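Local coordinates for putative hydrolase (PDB 3CMN), which is of unconfirmed function but is probably a zincin-like metallopeptidase, a largely helical hydrolase crystallised with no metal bound at its probable HExxH motif, at residues V198-N209 against Q250-M261. Sequence-based numbering, arbitrary orientation.
Sequences VRTYFRELLEQN and QRAVFDRIQALM
Leu205 meets Ile257 and Leu260 in the seam of an antiparallel helix pair, helix 197-210 packed on helix 248-279. The local axes approach to 9.5 Å at 154°, and the 34 residues numbered 213-246, in the connection between the helices, are not modelled. Apolar contacts carry most of the interface. CD1 of Leu205 lies 3.6 Å from CG1 of Ile257, the two side chains alongside one another and running opposite ways, while CD2 of Leu205 rests against the aliphatic part of Arg256. With CG anti to the backbone N, the Phe202 ring swings across to the other helix, taking Ile257 CG2 at its edge and Leu260 CD2 obliquely. Met261 makes a Met-aromatic contact with that ring, SD standing 4.7 Å from the ring centroid and 37° off its normal. Phe305 of helix 283-307 touches both Phe202 and Ile257. Met261 also touches Phe192 on helix 174-193, its side chain lying near but not against that helix's HExxH residues, probably the metal-binding motif of a zincin. Polar contacts gather at Tyr201. Arg256 NH1 donates to Tyr201 OH at 3.0 Å and 162°, the hydroxyl lying in the guanidinium plane, to which the ring is steeply inclined. A phenylalanine at Tyr201 would probably leave Arg256 NH1 without this acceptor and its guanidinium freer to turn. Toward the end at Asn209, Val253 CG1 packs on Asn209 CB at 3.8 Å. Water 1 bridges the helices, 2.8 Å from Tyr201 OH and donating to the backbone O of Arg256 at 2.7 Å.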
loop_
_atom_site.group_PDB
_atom_site.type_symbol
_atom_site.label_atom_id
_atom_site.label_comp_id
_atom_site.label_asym_id
_atom_site.label_seq_id
_atom_site.Cartn_x
_atom_site.Cartn_y
_atom_site.Cartn_z
ATOM N N VAL A 198 -13.659 -3.995 -2.256
ATOM C CA VAL A 198 -12.378 -3.520 -2.752
ATOM C C VAL A 198 -11.443 -4.589 -3.315
ATOM O O VAL A 198 -10.951 -4.440 -4.429
ATOM C CB VAL A 198 -11.652 -2.659 -1.688
ATOM C CG1 VAL A 198 -10.356 -2.077 -2.277
ATOM C CG2 VAL A 198 -12.560 -1.506 -1.259
ATOM N N ARG A 199 -11.194 -5.658 -2.569
ATOM C CA ARG A 199 -10.314 -6.714 -3.064
ATOM C C ARG A 199 -10.963 -7.516 -4.192
ATOM O O ARG A 199 -10.283 -7.953 -5.115
ATOM C CB ARG A 199 -9.875 -7.632 -1.913
ATOM C CG ARG A 199 -8.618 -7.117 -1.207
ATOM C CD ARG A 199 -8.322 -7.835 0.108
ATOM N NE ARG A 199 -7.104 -7.318 0.731
ATOM C CZ ARG A 199 -6.783 -7.483 2.011
ATOM N NH1 ARG A 199 -7.587 -8.156 2.820
ATOM N NH2 ARG A 199 -5.661 -6.957 2.486
ATOM N N THR A 200 -12.280 -7.693 -4.125
ATOM C CA THR A 200 -12.998 -8.414 -5.165
ATOM C C THR A 200 -12.826 -7.623 -6.456
ATOM O O THR A 200 -12.458 -8.175 -7.497
ATOM C CB THR A 200 -14.501 -8.507 -4.845
ATOM O OG1 THR A 200 -14.677 -9.150 -3.579
ATOM C CG2 THR A 200 -15.242 -9.309 -5.934
ATOM N N TYR A 201 -13.086 -6.322 -6.367
ATOM C CA TYR A 201 -12.968 -5.418 -7.499
ATOM C C TYR A 201 -11.530 -5.324 -7.991
ATOM O O TYR A 201 -11.283 -5.195 -9.196
ATOM C CB TYR A 201 -13.469 -4.030 -7.106
ATOM C CG TYR A 201 -13.286 -2.982 -8.180
ATOM C CD1 TYR A 201 -13.887 -3.122 -9.436
ATOM C CD2 TYR A 201 -12.515 -1.847 -7.942
ATOM C CE1 TYR A 201 -13.724 -2.152 -10.423
ATOM C CE2 TYR A 201 -12.346 -0.874 -8.920
ATOM C CZ TYR A 201 -12.953 -1.029 -10.161
ATOM O OH TYR A 201 -12.781 -0.044 -11.116
ATOM N N PHE A 202 -10.576 -5.390 -7.068
ATOM C CA PHE A 202 -9.173 -5.315 -7.455
ATOM C C PHE A 202 -8.806 -6.622 -8.156
ATOM O O PHE A 202 -8.108 -6.624 -9.170
ATOM C CB PHE A 202 -8.279 -5.072 -6.226
ATOM C CG PHE A 202 -6.836 -4.782 -6.568
ATOM C CD1 PHE A 202 -6.500 -4.044 -7.711
ATOM C CD2 PHE A 202 -5.810 -5.236 -5.748
ATOM C CE1 PHE A 202 -5.163 -3.769 -8.025
ATOM C CE2 PHE A 202 -4.460 -4.963 -6.053
ATOM C CZ PHE A 202 -4.142 -4.232 -7.191
ATOM N N ARG A 203 -9.294 -7.740 -7.633
ATOM C CA ARG A 203 -9.001 -9.011 -8.275
ATOM C C ARG A 203 -9.676 -9.041 -9.643
ATOM O O ARG A 203 -9.143 -9.618 -10.583
ATOM C CB ARG A 203 -9.466 -10.191 -7.420
ATOM C CG ARG A 203 -8.381 -10.727 -6.512
ATOM C CD ARG A 203 -8.795 -12.033 -5.832
ATOM N NE ARG A 203 -9.636 -11.825 -4.656
ATOM C CZ ARG A 203 -9.185 -11.357 -3.493
ATOM N NH1 ARG A 203 -7.894 -11.051 -3.338
ATOM N NH2 ARG A 203 -10.024 -11.170 -2.482
ATOM N N GLU A 204 -10.843 -8.408 -9.753
ATOM C CA GLU A 204 -11.562 -8.356 -11.024
ATOM C C GLU A 204 -10.707 -7.640 -12.061
ATOM O O GLU A 204 -10.497 -8.149 -13.158
ATOM C CB GLU A 204 -12.890 -7.603 -10.882
ATOM C CG GLU A 204 -13.967 -8.327 -10.094
ATOM C CD GLU A 204 -15.187 -7.450 -9.836
ATOM O OE1 GLU A 204 -15.817 -6.982 -10.806
ATOM O OE2 GLU A 204 -15.517 -7.220 -8.656
ATOM N N LEU A 205 -10.224 -6.453 -11.704
ATOM C CA LEU A 205 -9.403 -5.642 -12.602
ATOM C C LEU A 205 -8.165 -6.369 -13.098
ATOM O O LEU A 205 -7.727 -6.164 -14.227
ATOM C CB LEU A 205 -8.957 -4.350 -11.910
ATOM C CG LEU A 205 -10.015 -3.387 -11.380
ATOM C CD1 LEU A 205 -9.346 -2.103 -10.897
ATOM C CD2 LEU A 205 -11.004 -3.079 -12.485
ATOM N N LEU A 206 -7.589 -7.201 -12.241
ATOM C CA LEU A 206 -6.393 -7.944 -12.608
ATOM C C LEU A 206 -6.745 -8.988 -13.649
ATOM O O LEU A 206 -6.064 -9.108 -14.666
ATOM C CB LEU A 206 -5.787 -8.605 -11.379
ATOM C CG LEU A 206 -5.310 -7.628 -10.305
ATOM C CD1 LEU A 206 -4.854 -8.409 -9.091
ATOM C CD2 LEU A 206 -4.183 -6.753 -10.857
ATOM N N GLU A 207 -7.815 -9.737 -13.394
ATOM C CA GLU A 207 -8.262 -10.753 -14.342
ATOM C C GLU A 207 -8.503 -10.093 -15.694
ATOM O O GLU A 207 -8.070 -10.596 -16.723
ATOM C CB GLU A 207 -9.558 -11.409 -13.862
ATOM C CG GLU A 207 -9.454 -12.140 -12.531
ATOM C CD GLU A 207 -8.636 -13.413 -12.619
ATOM O OE1 GLU A 207 -8.161 -13.741 -13.730
ATOM O OE2 GLU A 207 -8.471 -14.089 -11.580
ATOM N N GLN A 208 -9.191 -8.957 -15.676
ATOM C CA GLN A 208 -9.499 -8.215 -16.890
ATOM C C GLN A 208 -8.230 -7.997 -17.726
ATOM O O GLN A 208 -8.120 -8.514 -18.845
ATOM C CB GLN A 208 -10.126 -6.869 -16.522
ATOM C CG GLN A 208 -10.569 -6.026 -17.703
ATOM C CD GLN A 208 -11.970 -6.367 -18.190
ATOM O OE1 GLN A 208 -12.962 -6.092 -17.509
ATOM N NE2 GLN A 208 -12.056 -6.965 -19.376
ATOM N N ASN A 209 -7.283 -7.235 -17.173
ATOM C CA ASN A 209 -6.014 -6.930 -17.831
ATOM C C ASN A 209 -5.387 -8.116 -18.551
ATOM O O ASN A 209 -4.911 -7.992 -19.679
ATOM C CB ASN A 209 -5.001 -6.421 -16.808
ATOM C CG ASN A 209 -3.575 -6.440 -17.347
ATOM O OD1 ASN A 209 -3.209 -5.633 -18.205
ATOM N ND2 ASN A 209 -2.771 -7.381 -16.856
ATOM N N GLN A 250 -7.466 -2.193 -22.923
ATOM C CA GLN A 250 -6.483 -2.394 -21.873
ATOM C C GLN A 250 -6.284 -1.095 -21.105
ATOM O O GLN A 250 -6.043 -1.122 -19.903
ATOM C CB GLN A 250 -5.154 -2.859 -22.475
ATOM C CG GLN A 250 -4.271 -3.663 -21.520
ATOM C CD GLN A 250 -2.979 -4.135 -22.174
ATOM O OE1 GLN A 250 -2.054 -3.352 -22.396
ATOM N NE2 GLN A 250 -2.917 -5.423 -22.494
ATOM N N ARG A 251 -6.395 0.039 -21.798
ATOM C CA ARG A 251 -6.230 1.349 -21.163
ATOM C C ARG A 251 -7.335 1.644 -20.163
ATOM O O ARG A 251 -7.113 2.357 -19.186
ATOM C CB ARG A 251 -6.206 2.468 -22.209
ATOM C CG ARG A 251 -4.917 2.560 -22.992
ATOM C CD ARG A 251 -5.057 3.557 -24.137
ATOM N NE ARG A 251 -4.007 3.400 -25.142
ATOM C CZ ARG A 251 -4.030 3.979 -26.342
ATOM N NH1 ARG A 251 -5.046 4.759 -26.695
ATOM N NH2 ARG A 251 -3.047 3.763 -27.205
ATOM N N ALA A 252 -8.531 1.123 -20.417
ATOM C CA ALA A 252 -9.651 1.338 -19.512
ATOM C C ALA A 252 -9.306 0.649 -18.191
ATOM O O ALA A 252 -9.543 1.188 -17.103
ATOM C CB ALA A 252 -10.928 0.746 -20.109
ATOM N N VAL A 253 -8.742 -0.550 -18.310
ATOM C CA VAL A 253 -8.334 -1.335 -17.159
ATOM C C VAL A 253 -7.294 -0.546 -16.361
ATOM O O VAL A 253 -7.487 -0.287 -15.172
ATOM C CB VAL A 253 -7.711 -2.678 -17.591
ATOM C CG1 VAL A 253 -7.303 -3.487 -16.372
ATOM C CG2 VAL A 253 -8.700 -3.456 -18.423
ATOM N N PHE A 254 -6.205 -0.159 -17.022
ATOM C CA PHE A 254 -5.149 0.593 -16.361
ATOM C C PHE A 254 -5.718 1.826 -15.683
ATOM O O PHE A 254 -5.406 2.113 -14.528
ATOM C CB PHE A 254 -4.068 1.025 -17.366
ATOM C CG PHE A 254 -3.273 -0.120 -17.952
ATOM C CD1 PHE A 254 -3.422 -1.417 -17.471
ATOM C CD2 PHE A 254 -2.374 0.108 -18.993
ATOM C CE1 PHE A 254 -2.694 -2.469 -18.013
ATOM C CE2 PHE A 254 -1.638 -0.936 -19.547
ATOM C CZ PHE A 254 -1.798 -2.230 -19.055
ATOM N N ASP A 255 -6.568 2.539 -16.411
ATOM C CA ASP A 255 -7.192 3.759 -15.919
ATOM C C ASP A 255 -7.872 3.503 -14.576
ATOM O O ASP A 255 -7.729 4.285 -13.642
ATOM C CB ASP A 255 -8.213 4.248 -16.944
ATOM C CG ASP A 255 -8.503 5.729 -16.819
ATOM O OD1 ASP A 255 -8.743 6.208 -15.683
ATOM O OD2 ASP A 255 -8.499 6.416 -17.865
ATOM N N ARG A 256 -8.605 2.395 -14.495
ATOM C CA ARG A 256 -9.311 2.003 -13.278
ATOM C C ARG A 256 -8.356 1.625 -12.140
ATOM O O ARG A 256 -8.507 2.091 -11.013
ATOM C CB ARG A 256 -10.246 0.819 -13.563
ATOM C CG ARG A 256 -11.550 1.192 -14.258
ATOM C CD ARG A 256 -12.431 -0.038 -14.419
ATOM N NE ARG A 256 -13.709 0.242 -15.072
ATOM C CZ ARG A 256 -14.830 0.580 -14.438
ATOM N NH1 ARG A 256 -14.856 0.688 -13.112
ATOM N NH2 ARG A 256 -15.936 0.801 -15.136
ATOM N N ILE A 257 -7.383 0.771 -12.436
ATOM C CA ILE A 257 -6.408 0.343 -11.437
ATOM C C ILE A 257 -5.691 1.585 -10.917
ATOM O O ILE A 257 -5.485 1.741 -9.708
ATOM C CB ILE A 257 -5.367 -0.628 -12.045
ATOM C CG1 ILE A 257 -6.058 -1.929 -12.451
ATOM C CG2 ILE A 257 -4.241 -0.903 -11.036
ATOM C CD1 ILE A 257 -5.191 -2.867 -13.267
ATOM N N GLN A 258 -5.330 2.469 -11.842
ATOM C CA GLN A 258 -4.653 3.702 -11.493
ATOM C C GLN A 258 -5.524 4.593 -10.614
ATOM O O GLN A 258 -5.046 5.125 -9.612
ATOM C CB GLN A 258 -4.241 4.444 -12.762
ATOM C CG GLN A 258 -3.026 3.838 -13.440
ATOM C CD GLN A 258 -2.762 4.429 -14.810
ATOM O OE1 GLN A 258 -2.980 5.621 -15.035
ATOM N NE2 GLN A 258 -2.271 3.601 -15.730
ATOM N N ALA A 259 -6.797 4.754 -10.971
ATOM C CA ALA A 259 -7.685 5.593 -10.177
ATOM C C ALA A 259 -7.940 5.000 -8.786
ATOM O O ALA A 259 -8.073 5.731 -7.819
ATOM C CB ALA A 259 -9.003 5.820 -10.921
ATOM N N LEU A 260 -8.006 3.677 -8.684
ATOM C CA LEU A 260 -8.221 3.025 -7.388
ATOM C C LEU A 260 -6.987 3.241 -6.500
ATOM O O LEU A 260 -7.096 3.659 -5.356
ATOM C CB LEU A 260 -8.470 1.518 -7.581
ATOM C CG LEU A 260 -8.440 0.628 -6.321
ATOM C CD1 LEU A 260 -9.659 0.934 -5.425
ATOM C CD2 LEU A 260 -8.449 -0.857 -6.728
ATOM N N MET A 261 -5.811 2.955 -7.042
ATOM C CA MET A 261 -4.574 3.133 -6.293
ATOM C C MET A 261 -4.449 4.588 -5.817
ATOM O O MET A 261 -4.055 4.853 -4.684
ATOM C CB MET A 261 -3.373 2.720 -7.162
ATOM C CG MET A 261 -2.807 1.329 -6.837
ATOM S SD MET A 261 -4.006 -0.035 -6.736
ATOM C CE MET A 261 -4.283 -0.118 -4.978
HETATM O O HOH W 1 -11.082 2.082 -10.291
#